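De novo design, hyper stable, disulfide-rich mini protein (Synthetic construct, PDB 5JG9) has no known biological function but is a de novo designed, hyperstable, disulfide-rich mini protein. Local coordinates at residues Glu4-Arg9 against Cys40-Ile45. Sequence-based numbering, arbitrary orientation.
Sequences ERRYKR and CYVCEI
Val42 lies between Arg6 and Lys8 of the neighbouring strand and offers each a methyl group. With CG1 anti to its backbone N (chi1 178°), it presents CG1 over one face of the Arg6 guanidinium, 3.7 Å from NH1, while CG2 meets CG of Lys8 at 3.8 Å. An alanine here would probably leave that guanidinium face without CG1 and Lys8 CG with Cys40 CB as its remaining neighbour across the strands, opening a gap between the two long chains. On the other face of the sheet, Tyr7 CB lies beside Cys43 CB, and its ring edge, at CE2, reaches Ile45 CG1 at 3.8 Å. The Arg9 guanidinium folds back through a bend at chi2 (-68°) and covers Tyr7 CB, which sits 3.6 Å above the centre of its plane; a long bond from Arg9 NH1, coming in above the plane of the Lys8 carbonyl, probably helps to hold it there.

The backbone register sorts these faces. Hydrogen-bonded pairs, Arg5 with Ile45 and Tyr7 with Cys43 (Tyr7 N to Cys43 O 2.7 Å), turn their side chains to one, and non-hydrogen-bonded Arg6-Glu44 and Lys8-Val42 to the other. Arg9 N adds a bond to Tyr41 O, and a water bridges Tyr41 N and Arg9 O.

Farther out, Glu37 pairs with Arg6 NH1, Arg24 of helix 14-28 makes a cation-pi contact with Tyr7, and disulfides tie Cys43 to Cys21 and Cys40 to Cys10. Backbone bonds from Val42 to Arg35 and Glu44 to Gln33 make strand 40-46 central in a three-stranded antiparallel sheet, ordered 1-3-2 and backed by one helix: the designed beta-alpha-beta-beta fold.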
# COMPACT_ATOMS: atom_id res chain seq x y z
N GLU A 4 6.55 -8.99 5.03
CA GLU A 4 6.32 -7.71 4.46
C GLU A 4 5.80 -7.91 3.02
O GLU A 4 6.43 -8.65 2.23
CB GLU A 4 7.70 -7.04 4.44
CG GLU A 4 7.81 -5.52 4.45
CD GLU A 4 9.15 -5.11 5.10
OE1 GLU A 4 9.99 -4.39 4.51
OE2 GLU A 4 9.37 -5.52 6.21
N ARG A 5 4.69 -7.26 2.69
CA ARG A 5 4.09 -7.34 1.32
C ARG A 5 4.12 -5.96 0.77
O ARG A 5 3.75 -5.03 1.47
CB ARG A 5 2.63 -7.80 1.31
CG ARG A 5 2.35 -9.16 1.95
CD ARG A 5 0.90 -9.20 2.47
NE ARG A 5 0.64 -10.12 3.60
CZ ARG A 5 -0.56 -10.65 3.96
NH1 ARG A 5 -1.69 -10.37 3.31
NH2 ARG A 5 -0.62 -11.53 5.01
N ARG A 6 4.56 -5.83 -0.47
CA ARG A 6 4.51 -4.60 -1.23
C ARG A 6 3.77 -4.72 -2.52
O ARG A 6 4.03 -5.66 -3.29
CB ARG A 6 5.93 -4.20 -1.60
CG ARG A 6 6.86 -3.71 -0.54
CD ARG A 6 8.11 -3.34 -1.38
NE ARG A 6 8.69 -2.20 -0.76
CZ ARG A 6 8.99 -0.97 -1.20
NH1 ARG A 6 8.92 -0.56 -2.45
NH2 ARG A 6 9.42 -0.17 -0.25
N TYR A 7 2.83 -3.79 -2.76
CA TYR A 7 1.99 -3.79 -4.00
C TYR A 7 2.35 -2.47 -4.72
O TYR A 7 2.00 -1.41 -4.23
CB TYR A 7 0.53 -3.79 -3.65
CG TYR A 7 0.05 -4.96 -2.79
CD1 TYR A 7 -0.39 -6.15 -3.39
CD2 TYR A 7 0.12 -4.89 -1.47
CE1 TYR A 7 -0.79 -7.23 -2.62
CE2 TYR A 7 -0.30 -5.95 -0.66
CZ TYR A 7 -0.73 -7.10 -1.25
OH TYR A 7 -1.14 -8.16 -0.49
N LYS A 8 3.14 -2.53 -5.79
CA LYS A 8 3.51 -1.35 -6.56
C LYS A 8 2.35 -1.05 -7.52
O LYS A 8 1.93 -1.93 -8.25
CB LYS A 8 4.84 -1.50 -7.31
CG LYS A 8 5.41 -0.18 -7.89
CD LYS A 8 6.68 -0.31 -8.72
CE LYS A 8 6.55 -1.34 -9.84
NZ LYS A 8 7.88 -1.57 -10.42
N ARG A 9 1.91 0.21 -7.60
CA ARG A 9 0.67 0.56 -8.35
C ARG A 9 0.85 1.68 -9.33
O ARG A 9 0.22 2.71 -9.21
CB ARG A 9 -0.47 0.87 -7.36
CG ARG A 9 -0.86 -0.33 -6.50
CD ARG A 9 -1.49 -1.35 -7.41
NE ARG A 9 -2.02 -2.49 -6.72
CZ ARG A 9 -1.51 -3.74 -6.75
NH1 ARG A 9 -0.32 -4.07 -7.38
NH2 ARG A 9 -2.17 -4.66 -6.04
N CYS A 40 5.90 5.95 -8.77
CA CYS A 40 4.81 5.01 -8.49
C CYS A 40 4.65 4.85 -7.02
O CYS A 40 5.67 4.72 -6.30
CB CYS A 40 5.16 3.65 -9.08
SG CYS A 40 5.37 3.66 -10.86
N TYR A 41 3.42 4.85 -6.55
CA TYR A 41 3.10 4.63 -5.18
C TYR A 41 2.94 3.14 -4.94
O TYR A 41 2.57 2.38 -5.85
CB TYR A 41 1.84 5.42 -4.77
CG TYR A 41 2.19 6.87 -4.71
CD1 TYR A 41 2.12 7.64 -5.84
CD2 TYR A 41 2.62 7.46 -3.51
CE1 TYR A 41 2.56 8.95 -5.84
CE2 TYR A 41 2.99 8.79 -3.46
CZ TYR A 41 2.97 9.52 -4.62
OH TYR A 41 3.36 10.82 -4.61
N VAL A 42 3.32 2.76 -3.71
CA VAL A 42 3.51 1.39 -3.28
C VAL A 42 2.75 1.26 -1.95
O VAL A 42 2.96 1.99 -1.03
CB VAL A 42 5.04 1.02 -3.11
CG1 VAL A 42 5.20 -0.42 -2.59
CG2 VAL A 42 5.78 1.17 -4.41
N CYS A 43 1.83 0.31 -1.89
CA CYS A 43 1.20 -0.14 -0.65
C CYS A 43 2.05 -1.23 0.04
O CYS A 43 2.27 -2.32 -0.53
CB CYS A 43 -0.19 -0.69 -0.91
SG CYS A 43 -0.96 -1.24 0.62
N GLU A 44 2.53 -0.95 1.23
CA GLU A 44 3.23 -1.97 2.04
C GLU A 44 2.36 -2.43 3.17
O GLU A 44 1.89 -1.60 3.98
CB GLU A 44 4.51 -1.35 2.60
CG GLU A 44 5.15 -2.27 3.67
CD GLU A 44 6.29 -1.54 4.40
OE1 GLU A 44 6.10 -1.25 5.62
OE2 GLU A 44 7.28 -1.20 3.73
N ILE A 45 2.20 -3.74 3.29
CA ILE A 45 1.30 -4.34 4.32
C ILE A 45 2.24 -5.18 5.19
O ILE A 45 3.13 -5.90 4.67
CB ILE A 45 0.17 -5.24 3.70
CG1 ILE A 45 -0.78 -4.37 2.74
CG2 ILE A 45 -0.66 -5.98 4.75
CD1 ILE A 45 -1.49 -3.24 3.42
O HOH W 1 1.24 5.30 -8.56